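Local coordinates for ABC-type branched-chain amino acid transport systems periplasmic component-like protein (Thermomonospora curvata, PDB 4N03) that probably binds fatty acids such as palmitic acid and delivers them to an ABC transporter as its substrate-binding component, at residues P365-E377 / V384-Y398. Numbering follows the deposited sequence.
Sequences PATRKTYIIKPDE and VIVEQAFESELAKNY
Arg368 reaches past Glu391 to the C-terminal end of the short helix 393-397. CB lies 3.5 Å from Glu391 OE2, with CG farther off along the same carboxylate; CD lies about equally far from Glu391 OE2 and Ala395 O. With an extended chain from CG to NE (chi2 and chi3 both -170°), the guanidinium arrives edge-on, where NH1 donates to Ala395 O (N-H...O 148°) and to Tyr398 O (159°), each at 2.9 Å and each close to the guanidinium plane. A water accepting from NH2 and donating to Tyr398 O closes a second route. A further water accepts from Arg368 N and donates to Glu391 OE1; in the conformer given it also accepts from Lys369 NZ, so linking that ammonium to the carboxylate without a direct salt bridge.

Beyond this end, strands 370-375 and 383-390 form an antiparallel hairpin at the edge of the mixed sheet of the periplasmic-binding-protein fold, with strand 275-279 on the other side of 370-375. Ile372 O accepts from both Val386 N (2.7 Å) and Glu387 N (2.9 Å), the signature of a classic beta bulge. Ala389, beyond the bulge, places its CB over the face of the Tyr371 ring, 3.7 Å from the centroid, a CH-pi contact; Ile385, which precedes the bulge, brings CD1 to 3.8 Å from CE2 of that ring, obliquely, while the phenol OH bonds to Gly354 O.

Ala395 O, in the last turn of the helix, and Tyr398 O, just after it, probably lie near the slightly negative helix end, which would suit a cationic donor, so the guanidinium probably ties the helix to the start of the hairpin electrostatically as well as by hydrogen bonds.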
ATOM      1  N   PRO A 365      -6.791   2.862 -12.076  1.00  9.38           N
ATOM      2  CA  PRO A 365      -6.368   1.899 -11.043  1.00  9.62           C
ATOM      3  C   PRO A 365      -6.540   0.457 -11.512  1.00 10.33           C
ATOM      4  O   PRO A 365      -7.424   0.123 -12.281  1.00 10.44           O
ATOM      5  CB  PRO A 365      -7.330   2.208  -9.900  1.00 11.48           C
ATOM      6  CG  PRO A 365      -7.706   3.661 -10.125  1.00 10.89           C
ATOM      7  CD  PRO A 365      -7.853   3.744 -11.591  1.00 10.89           C
ATOM      8  N   ALA A 366      -5.682  -0.416 -10.970  1.00 10.12           N
ATOM      9  CA  ALA A 366      -5.677  -1.840 -11.255  1.00  9.92           C
ATOM     10  C   ALA A 366      -6.948  -2.557 -10.794  1.00  9.66           C
ATOM     11  O   ALA A 366      -7.257  -3.600 -11.334  1.00 10.26           O
ATOM     12  CB  ALA A 366      -4.473  -2.455 -10.616  1.00 11.14           C
ATOM     13  N   THR A 367      -7.631  -1.994  -9.824  1.00  9.41           N
ATOM     14  CA  THR A 367      -8.957  -2.363  -9.390  1.00  9.18           C
ATOM     15  C   THR A 367      -9.600  -1.142  -8.708  1.00  8.98           C
ATOM     16  O   THR A 367      -8.876  -0.234  -8.309  1.00  9.89           O
ATOM     17  CB  THR A 367      -8.943  -3.586  -8.455  1.00  9.03           C
ATOM     18  OG1 THR A 367     -10.255  -3.857  -8.029  1.00 10.20           O
ATOM     19  CG2 THR A 367      -8.065  -3.367  -7.222  1.00 11.59           C
ATOM     20  N   ARG A 368     -10.898  -1.156  -8.563  1.00  8.88           N
ATOM     21  CA  ARG A 368     -11.633  -0.132  -7.803  1.00  9.36           C
ATOM     22  C   ARG A 368     -12.416  -0.695  -6.640  1.00  8.66           C
ATOM     23  O   ARG A 368     -13.299  -0.040  -6.116  1.00 10.07           O
ATOM     24  CB  ARG A 368     -12.513   0.760  -8.705  1.00  9.29           C
ATOM     25  CG  ARG A 368     -11.712   1.473  -9.739  1.00  9.27           C
ATOM     26  CD  ARG A 368     -12.540   2.531 -10.445  1.00  9.69           C
ATOM     27  NE  ARG A 368     -11.818   3.021 -11.589  1.00  9.79           N
ATOM     28  CZ  ARG A 368     -12.104   4.195 -12.204  1.00  9.41           C
ATOM     29  NH1 ARG A 368     -12.975   5.034 -11.677  1.00 10.14           N
ATOM     30  NH2 ARG A 368     -11.418   4.491 -13.255  1.00 11.03           N
ATOM     31  N   LYS A 369     -12.038  -1.927  -6.189  1.00  9.41           N
ATOM     32  CA  LYS A 369     -12.726  -2.569  -5.091  0.60 10.20           C
ATOM     33  C   LYS A 369     -11.967  -2.331  -3.762  1.00  9.65           C
ATOM     34  O   LYS A 369     -10.762  -2.564  -3.667  1.00  9.85           O
ATOM     35  CB  LYS A 369     -12.837  -4.050  -5.367  0.60 11.01           C
ATOM     36  CG  LYS A 369     -13.655  -4.344  -6.594  0.60 13.56           C
ATOM     37  CD  LYS A 369     -14.042  -5.774  -6.792  0.60 16.41           C
ATOM     38  CE  LYS A 369     -14.747  -5.938  -8.128  0.60 18.28           C
ATOM     39  NZ  LYS A 369     -13.832  -5.736  -9.306  0.60 18.30           N
ATOM     40  N   THR A 370     -12.707  -1.826  -2.796  1.00  9.35           N
ATOM     41  CA  THR A 370     -12.180  -1.473  -1.487  1.00  9.63           C
ATOM     42  C   THR A 370     -12.896  -2.277  -0.415  1.00  9.42           C
ATOM     43  O   THR A 370     -14.119  -2.354  -0.395  1.00 10.09           O
ATOM     44  CB  THR A 370     -12.477   0.029  -1.223  1.00 10.18           C
ATOM     45  OG1 THR A 370     -11.875   0.824  -2.258  1.00 10.15           O
ATOM     46  CG2 THR A 370     -12.018   0.499   0.145  1.00 10.96           C
ATOM     47  N   TYR A 371     -12.111  -2.907   0.484  1.00  9.09           N
ATOM     48  CA  TYR A 371     -12.632  -3.474   1.737  1.00  9.51           C
ATOM     49  C   TYR A 371     -12.761  -2.425   2.778  1.00  9.31           C
ATOM     50  O   TYR A 371     -12.008  -1.425   2.756  1.00  9.36           O
ATOM     51  CB  TYR A 371     -11.644  -4.497   2.337  1.00  9.73           C
ATOM     52  CG  TYR A 371     -11.363  -5.738   1.548  1.00  9.91           C
ATOM     53  CD1 TYR A 371     -10.341  -5.781   0.622  1.00 10.09           C
ATOM     54  CD2 TYR A 371     -12.067  -6.931   1.785  1.00  9.69           C
ATOM     55  CE1 TYR A 371     -10.038  -6.925  -0.086  1.00 11.18           C
ATOM     56  CE2 TYR A 371     -11.765  -8.081   1.080  1.00 11.21           C
ATOM     57  CZ  TYR A 371     -10.745  -8.090   0.186  1.00 11.52           C
ATOM     58  OH  TYR A 371     -10.481  -9.261  -0.493  1.00 13.38           O
ATOM     59  N   ILE A 372     -13.690  -2.597   3.712  1.00  9.05           N
ATOM     60  CA  ILE A 372     -13.633  -1.841   4.971  1.00  9.12           C
ATOM     61  C   ILE A 372     -13.204  -2.877   6.036  1.00  9.39           C
ATOM     62  O   ILE A 372     -13.871  -3.916   6.168  1.00  9.99           O
ATOM     63  CB  ILE A 372     -14.959  -1.206   5.367  1.00  9.48           C
ATOM     64  CG1 ILE A 372     -15.505  -0.331   4.261  1.00  9.92           C
ATOM     65  CG2 ILE A 372     -14.780  -0.456   6.697  1.00 10.86           C
ATOM     66  CD1 ILE A 372     -14.651   0.856   3.890  1.00 12.13           C
ATOM     67  N   ILE A 373     -12.158  -2.590   6.774  1.00  8.83           N
ATOM     68  CA  ILE A 373     -11.664  -3.444   7.832  0.70  9.13           C
ATOM     69  C   ILE A 373     -11.691  -2.673   9.137  1.00  9.78           C
ATOM     70  O   ILE A 373     -11.784  -1.446   9.161  1.00 10.40           O
ATOM     71  CB  ILE A 373     -10.272  -4.065   7.507  0.70 11.65           C
ATOM     72  CG1 ILE A 373      -9.164  -3.071   7.620  0.70 12.49           C
ATOM     73  CG2 ILE A 373     -10.304  -4.768   6.160  0.70 12.55           C
ATOM     74  CD1 ILE A 373      -7.811  -3.669   7.436  0.70 13.18           C
ATOM     75  N   LYS A 374     -11.558  -3.382  10.254  1.00  9.95           N
ATOM     76  CA  LYS A 374     -11.363  -2.722  11.542  1.00  9.95           C
ATOM     77  C   LYS A 374     -10.293  -3.479  12.327  1.00  9.60           C
ATOM     78  O   LYS A 374     -10.147  -4.731  12.214  1.00 10.58           O
ATOM     79  CB  LYS A 374     -12.629  -2.640  12.360  1.00 10.62           C
ATOM     80  CG  LYS A 374     -13.157  -4.012  12.768  1.00 11.38           C
ATOM     81  CD  LYS A 374     -14.427  -3.952  13.586  1.00 12.54           C
ATOM     82  CE  LYS A 374     -14.243  -3.379  14.987  1.00 13.63           C
ATOM     83  NZ  LYS A 374     -13.351  -4.205  15.872  1.00 13.98           N
ATOM     84  N   PRO A 375      -9.576  -2.768  13.187  1.00 10.05           N
ATOM     85  CA  PRO A 375      -8.719  -3.417  14.173  1.00 10.64           C
ATOM     86  C   PRO A 375      -9.481  -4.398  15.057  1.00 10.68           C
ATOM     87  O   PRO A 375     -10.618  -4.132  15.438  1.00 11.25           O
ATOM     88  CB  PRO A 375      -8.183  -2.263  14.980  1.00 10.28           C
ATOM     89  CG  PRO A 375      -8.234  -1.108  14.066  1.00 10.39           C
ATOM     90  CD  PRO A 375      -9.504  -1.301  13.292  1.00 11.44           C
ATOM     91  N   ASP A 376      -8.836  -5.526  15.394  1.00 10.63           N
ATOM     92  CA  ASP A 376      -9.412  -6.580  16.264  0.70 12.48           C
ATOM     93  C   ASP A 376      -8.293  -7.368  16.853  1.00 13.40           C
ATOM     94  O   ASP A 376      -7.534  -7.950  16.122  1.00 15.01           O
ATOM     95  CB  ASP A 376     -10.300  -7.469  15.424  0.70 13.07           C
ATOM     96  CG  ASP A 376     -11.157  -8.433  16.243  0.70 14.57           C
ATOM     97  OD1 ASP A 376     -10.872  -8.679  17.447  0.70 18.13           O
ATOM     98  OD2 ASP A 376     -12.124  -8.952  15.660  0.70 15.43           O
ATOM     99  N   GLU A 377      -8.171  -7.330  18.154  1.00 14.85           N
ATOM    100  CA  GLU A 377      -7.084  -8.038  18.793  0.60 17.41           C
ATOM    101  C   GLU A 377      -7.241  -9.564  18.730  1.00 17.51           C
ATOM    102  O   GLU A 377      -6.267 -10.296  18.862  1.00 23.98           O
ATOM    103  CB  GLU A 377      -6.945  -7.546  20.230  0.60 20.53           C
ATOM    104  CG  GLU A 377      -8.013  -8.037  21.197  0.60 23.69           C
ATOM    105  CD  GLU A 377      -9.357  -7.291  21.154  0.60 26.30           C
ATOM    106  OE1 GLU A 377      -9.744  -6.558  20.168  0.60 21.88           O
ATOM    107  OE2 GLU A 377     -10.046  -7.449  22.188  0.60 28.73           O
ATOM    108  N   VAL A 384     -10.086  -7.386  11.023  1.00 11.57           N
ATOM    109  CA  VAL A 384     -11.125  -8.229  10.414  0.70 10.68           C
ATOM    110  C   VAL A 384     -11.874  -7.416   9.370  1.00  9.91           C
ATOM    111  O   VAL A 384     -12.012  -6.189   9.468  1.00 10.45           O
ATOM    112  CB  VAL A 384     -12.164  -8.799  11.426  0.70 12.37           C
ATOM    113  CG1 VAL A 384     -11.562  -9.794  12.394  0.70 12.67           C
ATOM    114  CG2 VAL A 384     -12.882  -7.749  12.222  0.70 12.91           C
ATOM    115  N   ILE A 385     -12.405  -8.118   8.389  1.00 10.41           N
ATOM    116  CA  ILE A 385     -13.273  -7.491   7.382  1.00 10.54           C
ATOM    117  C   ILE A 385     -14.592  -7.085   8.006  1.00 11.23           C
ATOM    118  O   ILE A 385     -15.265  -7.886   8.670  1.00 13.83           O
ATOM    119  CB  ILE A 385     -13.490  -8.489   6.227  1.00 11.84           C
ATOM    120  CG1 ILE A 385     -12.194  -8.680   5.471  1.00 13.04           C
ATOM    121  CG2 ILE A 385     -14.590  -7.990   5.291  1.00 12.98           C
ATOM    122  CD1 ILE A 385     -12.202  -9.837   4.473  1.00 14.43           C
ATOM    123  N   VAL A 386     -14.976  -5.833   7.784  1.00 10.74           N
ATOM    124  CA  VAL A 386     -16.298  -5.335   8.130  1.00 11.12           C
ATOM    125  C   VAL A 386     -17.166  -5.344   6.878  1.00 11.80           C
ATOM    126  O   VAL A 386     -18.313  -5.768   6.932  1.00 14.75           O
ATOM    127  CB  VAL A 386     -16.204  -3.908   8.739  1.00 11.47           C
ATOM    128  CG1 VAL A 386     -17.576  -3.333   9.041  1.00 13.61           C
ATOM    129  CG2 VAL A 386     -15.415  -4.023  10.038  1.00 13.48           C
ATOM    130  N   GLU A 387     -16.613  -4.885   5.754  1.00 11.43           N
ATOM    131  CA  GLU A 387     -17.325  -4.908   4.476  1.00 11.14           C
ATOM    132  C   GLU A 387     -16.446  -5.542   3.468  1.00 11.30           C
ATOM    133  O   GLU A 387     -15.306  -5.127   3.257  1.00 11.50           O
ATOM    134  CB  GLU A 387     -17.685  -3.488   4.042  1.00 12.71           C
ATOM    135  CG  GLU A 387     -18.705  -3.395   2.936  1.00 14.81           C
ATOM    136  CD  GLU A 387     -20.074  -3.831   3.387  1.00 21.00           C
ATOM    137  OE1 GLU A 387     -20.493  -3.460   4.503  1.00 22.13           O
ATOM    138  OE2 GLU A 387     -20.745  -4.483   2.593  1.00 37.72           O
ATOM    139  N   GLN A 388     -16.963  -6.588   2.822  1.00 12.23           N
ATOM    140  CA  GLN A 388     -16.223  -7.252   1.754  0.60 12.90           C
ATOM    141  C   GLN A 388     -15.965  -6.254   0.622  1.00 12.85           C
ATOM    142  O   GLN A 388     -16.697  -5.282   0.424  1.00 13.29           O
ATOM    143  CB  GLN A 388     -17.018  -8.432   1.171  0.60 14.28           C
ATOM    144  CG  GLN A 388     -17.131  -9.630   2.111  0.60 15.28           C
ATOM    145  CD  GLN A 388     -15.797 -10.318   2.416  0.60 16.34           C
ATOM    146  OE1 GLN A 388     -14.815 -10.225   1.676  0.60 23.71           O
ATOM    147  NE2 GLN A 388     -15.777 -11.057   3.484  0.60 22.11           N
ATOM    148  N   ALA A 389     -14.896  -6.485  -0.120  1.00 12.15           N
ATOM    149  CA  ALA A 389     -14.481  -5.528  -1.153  1.00 11.78           C
ATOM    150  C   ALA A 389     -15.597  -5.190  -2.108  1.00 11.37           C
ATOM    151  O   ALA A 389     -16.279  -6.068  -2.613  1.00 13.50           O
ATOM    152  CB  ALA A 389     -13.289  -6.031  -1.907  1.00 13.32           C
ATOM    153  N   PHE A 390     -15.781  -3.903  -2.357  1.00 10.73           N
ATOM    154  CA  PHE A 390     -16.840  -3.409  -3.215  1.00 10.53           C
ATOM    155  C   PHE A 390     -16.366  -2.206  -4.014  1.00 10.23           C
ATOM    156  O   PHE A 390     -15.511  -1.464  -3.595  1.00 10.39           O
ATOM    157  CB  PHE A 390     -18.097  -3.054  -2.411  1.00 11.46           C
ATOM    158  CG  PHE A 390     -17.923  -1.847  -1.520  1.00 11.65           C
ATOM    159  CD1 PHE A 390     -17.306  -1.970  -0.299  1.00 12.27           C
ATOM    160  CD2 PHE A 390     -18.295  -0.555  -1.939  1.00 12.38           C
ATOM    161  CE1 PHE A 390     -17.081  -0.870   0.497  1.00 12.07           C
ATOM    162  CE2 PHE A 390     -18.053   0.557  -1.128  1.00 12.90           C
ATOM    163  CZ  PHE A 390     -17.415   0.379   0.073  1.00 12.23           C
ATOM    164  N   GLU A 391     -17.004  -2.025  -5.157  1.00 11.50           N
ATOM    165  CA  GLU A 391     -16.850  -0.845  -5.988  1.00 10.48           C
ATOM    166  C   GLU A 391     -18.152  -0.105  -6.046  1.00 11.88           C
ATOM    167  O   GLU A 391     -19.108  -0.589  -6.645  1.00 12.80           O
ATOM    168  CB  GLU A 391     -16.390  -1.270  -7.365  1.00 11.44           C
ATOM    169  CG  GLU A 391     -16.264  -0.106  -8.342  1.00 12.35           C
ATOM    170  CD  GLU A 391     -15.772  -0.521  -9.707  1.00 14.37           C
ATOM    171  OE1 GLU A 391     -15.506  -1.729  -9.962  1.00 18.65           O
ATOM    172  OE2 GLU A 391     -15.561   0.424 -10.488  1.00 15.29           O
ATOM    173  N   SER A 392     -18.240   1.005  -5.358  1.00 10.44           N
ATOM    174  CA  SER A 392     -19.418   1.865  -5.504  1.00 11.20           C
ATOM    175  C   SER A 392     -19.574   2.409  -6.906  1.00 10.42           C
ATOM    176  O   SER A 392     -18.611   2.576  -7.605  1.00 10.20           O
ATOM    177  CB  SER A 392     -19.382   3.016  -4.513  1.00 11.63           C
ATOM    178  OG  SER A 392     -18.342   3.932  -4.745  1.00 11.66           O
ATOM    179  N   GLU A 393     -20.806   2.664  -7.300  1.00 11.93           N
ATOM    180  CA  GLU A 393     -21.063   3.407  -8.553  0.60 11.72           C
ATOM    181  C   GLU A 393     -20.351   4.732  -8.571  1.00 11.08           C
ATOM    182  O   GLU A 393     -19.820   5.158  -9.593  1.00 11.29           O
ATOM    183  CB  GLU A 393     -22.547   3.573  -8.802  0.60 15.50           C
ATOM    184  CG  GLU A 393     -23.259   2.279  -9.127  0.60 18.67           C
ATOM    185  CD  GLU A 393     -22.708   1.534 -10.332  0.60 18.86           C
ATOM    186  OE1 GLU A 393     -22.640   2.113 -11.446  0.60 23.27           O
ATOM    187  OE2 GLU A 393     -22.332   0.343 -10.177  0.60 25.09           O
ATOM    188  N   LEU A 394     -20.317   5.376  -7.425  1.00 11.92           N
ATOM    189  CA  LEU A 394     -19.665   6.614  -7.265  1.00 11.96           C
ATOM    190  C   LEU A 394     -18.193   6.511  -7.671  1.00 10.74           C
ATOM    191  O   LEU A 394     -17.653   7.344  -8.402  1.00 11.24           O
ATOM    192  CB  LEU A 394     -19.858   7.024  -5.808  1.00 13.83           C
ATOM    193  CG  LEU A 394     -19.427   8.413  -5.428  1.00 13.27           C
ATOM    194  CD1 LEU A 394     -20.190   9.489  -6.158  1.00 14.37           C
ATOM    195  CD2 LEU A 394     -19.583   8.632  -3.918  1.00 14.77           C
ATOM    196  N   ALA A 395     -17.506   5.473  -7.151  1.00 10.33           N
ATOM    197  CA  ALA A 395     -16.127   5.258  -7.518  1.00  9.46           C
ATOM    198  C   ALA A 395     -15.937   4.789  -8.960  1.00 10.09           C
ATOM    199  O   ALA A 395     -14.950   5.108  -9.589  1.00 10.30           O
ATOM    200  CB  ALA A 395     -15.471   4.261  -6.590  1.00  9.57           C
ATOM    201  N   LYS A 396     -16.887   4.009  -9.461  1.00  9.42           N
ATOM    202  CA  LYS A 396     -16.802   3.489 -10.807  1.00 10.88           C
ATOM    203  C   LYS A 396     -16.814   4.628 -11.844  1.00 10.34           C
ATOM    204  O   LYS A 396     -16.132   4.526 -12.826  1.00 12.40           O
ATOM    205  CB  LYS A 396     -18.014   2.621 -11.091  1.00 12.14           C
ATOM    206  CG  LYS A 396     -18.025   1.905 -12.442  1.00 13.69           C
ATOM    207  CD  LYS A 396     -19.221   0.928 -12.426  1.00 18.59           C
ATOM    208  CE  LYS A 396     -19.328   0.007 -13.592  1.00 23.99           C
ATOM    209  NZ  LYS A 396     -20.650  -0.664 -13.511  1.00 27.59           N
ATOM    210  N   ASN A 397     -17.586   5.697 -11.609  1.00 10.16           N
ATOM    211  CA  ASN A 397     -17.765   6.756 -12.570  1.00 10.74           C
ATOM    212  C   ASN A 397     -16.784   7.900 -12.379  1.00 11.34           C
ATOM    213  O   ASN A 397     -16.698   8.775 -13.232  1.00 11.78           O
ATOM    214  CB  ASN A 397     -19.222   7.254 -12.584  1.00 12.20           C
ATOM    215  CG  ASN A 397     -20.205   6.160 -12.963  1.00 12.46           C
ATOM    216  OD1 ASN A 397     -19.859   5.210 -13.657  1.00 16.02           O
ATOM    217  ND2 ASN A 397     -21.403   6.296 -12.524  1.00 13.24           N
ATOM    218  N   TYR A 398     -16.079   7.917 -11.257  1.00 10.95           N
ATOM    219  CA  TYR A 398     -15.102   8.929 -10.934  1.00  9.96           C
ATOM    220  C   TYR A 398     -13.970   8.886 -11.930  1.00  9.88           C
ATOM    221  O   TYR A 398     -13.522   7.839 -12.378  1.00 10.76           O
ATOM    222  CB  TYR A 398     -14.535   8.585  -9.550  1.00  9.59           C
ATOM    223  CG  TYR A 398     -13.339   9.416  -9.108  1.00  9.69           C
ATOM    224  CD1 TYR A 398     -13.411  10.784  -8.846  1.00 10.46           C
ATOM    225  CD2 TYR A 398     -12.111   8.817  -8.937  1.00  9.07           C
ATOM    226  CE1 TYR A 398     -12.332  11.485  -8.417  1.00  9.45           C
ATOM    227  CE2 TYR A 398     -11.036   9.501  -8.492  1.00  9.19           C
ATOM    228  CZ  TYR A 398     -11.117  10.843  -8.221  1.00  9.60           C
ATOM    229  OH  TYR A 398     -10.065  11.571  -7.799  1.00  9.92           O
TER
HETATM  230  O   HOH W   1     -12.913  -2.804  -9.998  1.00 15.91           O
HETATM  231  O   HOH W   2     -13.005   6.542 -14.714  1.00 17.45           O